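Local coordinates for uncharacterized protein (Bacteroides eggerthii DSM 20697, PDB 4ECO) that is of unknown function but, as a leucine-rich repeat solenoid, probably binds other proteins, at residues T206-A220 with L248-L262. Residues are numbered along the deposited sequence; the frame is centred on the assembly and turned at random.
Sequences TKLRQFYMGNSPFVA and LKDLTDVEVYNCPNL
Phe211 and Met213 of strand 210-214 hydrogen-bond through N and O with Asp253, Glu255 and Tyr257 of the parallel strand 253-257, the axes 4.6 Å apart. Arg209 O takes two donors, Thr252 N and Asp253 N.

Polar groups fill the face carrying Gln210, Tyr212, Asp253 and Glu255. The Gln210 amide stacks on the Asp253 carboxylate, their planes 12° apart, with Gln210 OE1 3.3 Å from Asp253 CB. One water joins Gln210 OE1, Tyr212 OH and Asp253 OD2. Thr252 OG1 donates to Asp253 OD1 at 2.7 Å, and Arg142 forms a salt bridge with OD2. Replacing Asp253 with an alanine would probably leave the Arg142 charge without its mate, the Thr252 hydroxyl and the water without this acceptor, and the Gln210 amide without its stacking partner. Glu255 CB sits over the Tyr212 ring face, 3.7 Å from the centroid, a CH-pi contact. With CG anti to the backbone N (chi1 171°), the extended Glu255 chain carries its carboxylate along the CD2 and CE2 side of Tyr212, where OE1 is hydrogen-bonded to His115 ND1.

Asn258 ND2 gives a 2.8 Å hydrogen bond to Asn215 OD1, in that carbonyl's plane, with the amides nearly perpendicular; Asn258 OD1 accepts from Gly189 N. Beyond it, Asn261 ND2 grips Pro217 O at 2.8 Å.

The face with Phe211, Met213, Val254 and Val256 is apolar; selenomethionine Met213 and Val256 lie side by side. In the flanking loops, Leu208 packs alongside Leu251, and Cys259 SG approaches Phe218 obliquely.

Such pairing of successive parallel strands is characteristic of a leucine-rich repeat solenoid. Strand 109-111 pairs with 210-214 and strand 277-279 with 253-257; helix 135-142 touches Gln210 and Asp253, and strand 194-198 packs on Phe218.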
# COMPACT_ATOMS: atom_id res chain seq x y z
N THR A 206 32.01 -9.07 5.01
CA THR A 206 31.85 -9.37 3.58
C THR A 206 30.76 -10.42 3.32
O THR A 206 30.41 -10.63 2.16
CB THR A 206 33.20 -9.82 2.95
OG1 THR A 206 33.66 -11.02 3.58
CG2 THR A 206 34.28 -8.74 3.03
N LYS A 207 30.20 -11.05 4.38
CA LYS A 207 29.15 -12.07 4.22
C LYS A 207 27.75 -11.48 4.50
O LYS A 207 26.75 -12.19 4.32
CB LYS A 207 29.42 -13.29 5.12
CG LYS A 207 30.72 -14.00 4.80
CD LYS A 207 30.79 -15.40 5.36
CE LYS A 207 32.15 -15.98 5.05
NZ LYS A 207 32.20 -17.44 5.30
N LEU A 208 27.69 -10.18 4.90
CA LEU A 208 26.46 -9.45 5.24
C LEU A 208 25.49 -9.45 4.06
O LEU A 208 25.88 -9.12 2.95
CB LEU A 208 26.79 -8.00 5.67
CG LEU A 208 25.77 -7.27 6.56
CD1 LEU A 208 25.55 -8.02 7.89
CD2 LEU A 208 26.21 -5.84 6.84
N ARG A 209 24.26 -9.90 4.30
CA ARG A 209 23.17 -9.98 3.32
C ARG A 209 22.12 -8.90 3.56
O ARG A 209 21.65 -8.28 2.60
CB ARG A 209 22.51 -11.35 3.40
CG ARG A 209 23.47 -12.49 3.22
CD ARG A 209 22.68 -13.77 3.24
NE ARG A 209 23.53 -14.95 3.17
CZ ARG A 209 23.96 -15.49 2.04
NH1 ARG A 209 23.63 -14.95 0.87
NH2 ARG A 209 24.73 -16.57 2.06
N GLN A 210 21.78 -8.65 4.85
CA GLN A 210 20.78 -7.64 5.22
C GLN A 210 21.35 -6.66 6.28
O GLN A 210 21.88 -7.10 7.32
CB GLN A 210 19.49 -8.30 5.75
CG GLN A 210 18.98 -9.44 4.86
CD GLN A 210 17.56 -9.28 4.44
OE1 GLN A 210 16.84 -8.38 4.89
NE2 GLN A 210 17.13 -10.16 3.54
N PHE A 211 21.25 -5.34 6.00
CA PHE A 211 21.70 -4.32 6.92
C PHE A 211 20.57 -3.31 7.12
O PHE A 211 20.25 -2.55 6.22
CB PHE A 211 23.00 -3.65 6.43
CG PHE A 211 23.66 -2.67 7.37
CD1 PHE A 211 23.40 -2.68 8.73
CD2 PHE A 211 24.58 -1.75 6.89
CE1 PHE A 211 24.01 -1.76 9.59
CE2 PHE A 211 25.20 -0.83 7.75
CZ PHE A 211 24.92 -0.86 9.10
N TYR A 212 19.95 -3.34 8.31
CA TYR A 212 18.83 -2.47 8.68
C TYR A 212 19.17 -1.53 9.80
O TYR A 212 19.88 -1.89 10.76
CB TYR A 212 17.62 -3.33 9.12
CG TYR A 212 16.70 -3.81 8.02
CD1 TYR A 212 17.18 -4.57 6.96
CD2 TYR A 212 15.32 -3.61 8.10
CE1 TYR A 212 16.32 -5.04 5.96
CE2 TYR A 212 14.46 -4.07 7.11
CZ TYR A 212 14.96 -4.79 6.04
OH TYR A 212 14.11 -5.26 5.07
N MSE A 213 18.67 -0.31 9.70
CA MSE A 213 18.77 0.68 10.76
C MSE A 213 17.58 1.59 10.66
O MSE A 213 17.03 1.79 9.56
CB MSE A 213 20.11 1.45 10.78
CG MSE A 213 20.37 2.41 9.64
SE MSE A 213 22.33 2.54 9.36
CE MSE A 213 22.40 1.27 7.84
N GLY A 214 17.15 2.08 11.81
CA GLY A 214 16.02 2.98 11.87
C GLY A 214 15.73 3.56 13.22
O GLY A 214 16.12 2.99 14.24
N ASN A 215 15.05 4.72 13.22
CA ASN A 215 14.56 5.49 14.37
C ASN A 215 15.74 5.93 15.27
O ASN A 215 15.61 6.00 16.48
CB ASN A 215 13.51 4.69 15.13
CG ASN A 215 12.56 3.95 14.21
OD1 ASN A 215 11.74 4.56 13.52
ND2 ASN A 215 12.72 2.65 14.09
N SER A 216 16.87 6.28 14.61
CA SER A 216 18.14 6.68 15.23
C SER A 216 18.41 8.16 15.07
O SER A 216 18.06 8.73 14.04
CB SER A 216 19.30 5.90 14.61
OG SER A 216 19.41 4.58 15.11
N PRO A 217 19.08 8.78 16.05
CA PRO A 217 19.33 10.23 15.95
C PRO A 217 20.64 10.60 15.25
O PRO A 217 20.99 11.79 15.23
CB PRO A 217 19.39 10.66 17.41
CG PRO A 217 19.87 9.47 18.15
CD PRO A 217 19.54 8.25 17.35
N PHE A 218 21.36 9.60 14.68
CA PHE A 218 22.65 9.89 14.06
C PHE A 218 22.51 10.74 12.79
O PHE A 218 21.43 10.84 12.20
CB PHE A 218 23.45 8.60 13.74
CG PHE A 218 22.71 7.43 13.14
CD1 PHE A 218 21.80 7.61 12.10
CD2 PHE A 218 23.02 6.13 13.52
CE1 PHE A 218 21.16 6.52 11.51
CE2 PHE A 218 22.37 5.04 12.93
CZ PHE A 218 21.44 5.24 11.92
N VAL A 219 23.62 11.38 12.40
CA VAL A 219 23.75 12.21 11.20
C VAL A 219 24.39 11.35 10.11
O VAL A 219 25.11 10.39 10.43
CB VAL A 219 24.53 13.54 11.47
CG1 VAL A 219 23.71 14.48 12.35
CG2 VAL A 219 25.90 13.28 12.09
N ALA A 220 24.13 11.67 8.84
CA ALA A 220 24.57 10.91 7.65
C ALA A 220 26.07 10.58 7.65
O ALA A 220 26.43 9.45 7.34
CB ALA A 220 24.22 11.68 6.41
N LEU A 248 31.41 -6.28 -0.18
CA LEU A 248 30.12 -6.72 0.36
C LEU A 248 29.19 -7.09 -0.81
O LEU A 248 28.20 -6.41 -1.14
CB LEU A 248 29.53 -5.64 1.28
CG LEU A 248 29.92 -5.77 2.77
CD1 LEU A 248 31.44 -5.60 3.00
CD2 LEU A 248 29.15 -4.77 3.60
N LYS A 249 29.56 -8.19 -1.46
CA LYS A 249 28.93 -8.76 -2.65
C LYS A 249 27.55 -9.39 -2.37
O LYS A 249 26.76 -9.56 -3.30
CB LYS A 249 29.87 -9.82 -3.24
CG LYS A 249 31.26 -9.32 -3.69
CD LYS A 249 31.26 -8.48 -4.96
CE LYS A 249 32.65 -8.06 -5.36
NZ LYS A 249 32.62 -6.94 -6.34
N ASP A 250 27.26 -9.76 -1.11
CA ASP A 250 26.02 -10.42 -0.72
C ASP A 250 24.99 -9.47 -0.08
O ASP A 250 23.86 -9.90 0.17
CB ASP A 250 26.34 -11.56 0.27
CG ASP A 250 26.96 -12.81 -0.34
OD1 ASP A 250 27.02 -12.91 -1.61
OD2 ASP A 250 27.34 -13.73 0.45
N LEU A 251 25.36 -8.19 0.16
CA LEU A 251 24.48 -7.22 0.79
C LEU A 251 23.45 -6.73 -0.22
O LEU A 251 23.75 -5.87 -1.04
CB LEU A 251 25.29 -6.06 1.41
CG LEU A 251 24.51 -5.05 2.26
CD1 LEU A 251 23.71 -5.72 3.37
CD2 LEU A 251 25.42 -4.03 2.85
N THR A 252 22.23 -7.30 -0.16
CA THR A 252 21.10 -7.07 -1.08
C THR A 252 19.97 -6.26 -0.46
O THR A 252 19.21 -5.63 -1.18
CB THR A 252 20.51 -8.42 -1.57
OG1 THR A 252 19.94 -9.17 -0.49
CG2 THR A 252 21.52 -9.26 -2.32
N ASP A 253 19.82 -6.31 0.87
CA ASP A 253 18.73 -5.60 1.55
C ASP A 253 19.26 -4.62 2.56
O ASP A 253 19.86 -5.03 3.55
CB ASP A 253 17.77 -6.59 2.22
CG ASP A 253 17.03 -7.49 1.26
OD1 ASP A 253 17.68 -8.33 0.61
OD2 ASP A 253 15.79 -7.41 1.22
N VAL A 254 19.07 -3.31 2.30
CA VAL A 254 19.53 -2.23 3.19
C VAL A 254 18.35 -1.31 3.52
O VAL A 254 17.57 -0.95 2.64
CB VAL A 254 20.72 -1.44 2.60
CG1 VAL A 254 21.08 -0.27 3.49
CG2 VAL A 254 21.94 -2.34 2.40
N GLU A 255 18.22 -0.96 4.81
CA GLU A 255 17.19 -0.04 5.30
C GLU A 255 17.80 1.03 6.22
O GLU A 255 18.55 0.70 7.14
CB GLU A 255 16.08 -0.81 6.02
CG GLU A 255 15.11 0.11 6.73
CD GLU A 255 13.87 -0.54 7.33
OE1 GLU A 255 12.99 -0.96 6.55
OE2 GLU A 255 13.77 -0.58 8.57
N VAL A 256 17.49 2.30 5.92
CA VAL A 256 17.84 3.51 6.69
C VAL A 256 16.52 4.25 6.85
O VAL A 256 16.15 5.07 6.02
CB VAL A 256 18.97 4.36 6.06
CG1 VAL A 256 19.52 5.34 7.10
CG2 VAL A 256 20.09 3.49 5.50
N TYR A 257 15.75 3.86 7.87
CA TYR A 257 14.37 4.31 8.04
C TYR A 257 14.18 5.22 9.23
O TYR A 257 14.66 4.92 10.32
CB TYR A 257 13.48 3.05 8.21
CG TYR A 257 12.04 3.29 8.59
CD1 TYR A 257 11.06 3.45 7.61
CD2 TYR A 257 11.63 3.23 9.92
CE1 TYR A 257 9.72 3.60 7.95
CE2 TYR A 257 10.29 3.41 10.27
CZ TYR A 257 9.34 3.58 9.28
OH TYR A 257 8.01 3.73 9.62
N ASN A 258 13.39 6.27 9.02
CA ASN A 258 12.99 7.24 10.04
C ASN A 258 14.18 7.68 10.91
O ASN A 258 14.20 7.41 12.12
CB ASN A 258 11.86 6.64 10.89
CG ASN A 258 11.17 7.59 11.81
OD1 ASN A 258 11.16 8.80 11.62
ND2 ASN A 258 10.57 7.05 12.85
N CYS A 259 15.19 8.32 10.29
CA CYS A 259 16.32 8.87 11.04
C CYS A 259 16.23 10.40 10.88
O CYS A 259 16.61 10.96 9.84
CB CYS A 259 17.64 8.28 10.56
SG CYS A 259 17.78 6.48 10.81
N PRO A 260 15.53 11.06 11.85
CA PRO A 260 15.19 12.48 11.71
C PRO A 260 16.34 13.46 11.58
O PRO A 260 16.11 14.57 11.07
CB PRO A 260 14.42 12.79 13.00
CG PRO A 260 14.84 11.75 13.95
CD PRO A 260 14.96 10.52 13.10
N ASN A 261 17.56 13.09 12.00
CA ASN A 261 18.66 14.03 11.91
C ASN A 261 19.48 13.85 10.60
O ASN A 261 20.47 14.57 10.39
CB ASN A 261 19.53 13.98 13.15
CG ASN A 261 18.74 14.35 14.39
OD1 ASN A 261 17.95 15.31 14.39
ND2 ASN A 261 18.87 13.56 15.44
N LEU A 262 19.00 12.99 9.68
CA LEU A 262 19.61 12.86 8.37
C LEU A 262 19.26 14.09 7.54
O LEU A 262 18.10 14.50 7.54
CB LEU A 262 19.15 11.58 7.63
CG LEU A 262 19.56 10.22 8.18
CD1 LEU A 262 19.08 9.13 7.29
CD2 LEU A 262 21.06 10.07 8.32
O HOH W 1 28.11 -8.87 1.39
O HOH W 2 14.64 -7.32 3.64
O HOH W 3 18.83 10.67 12.47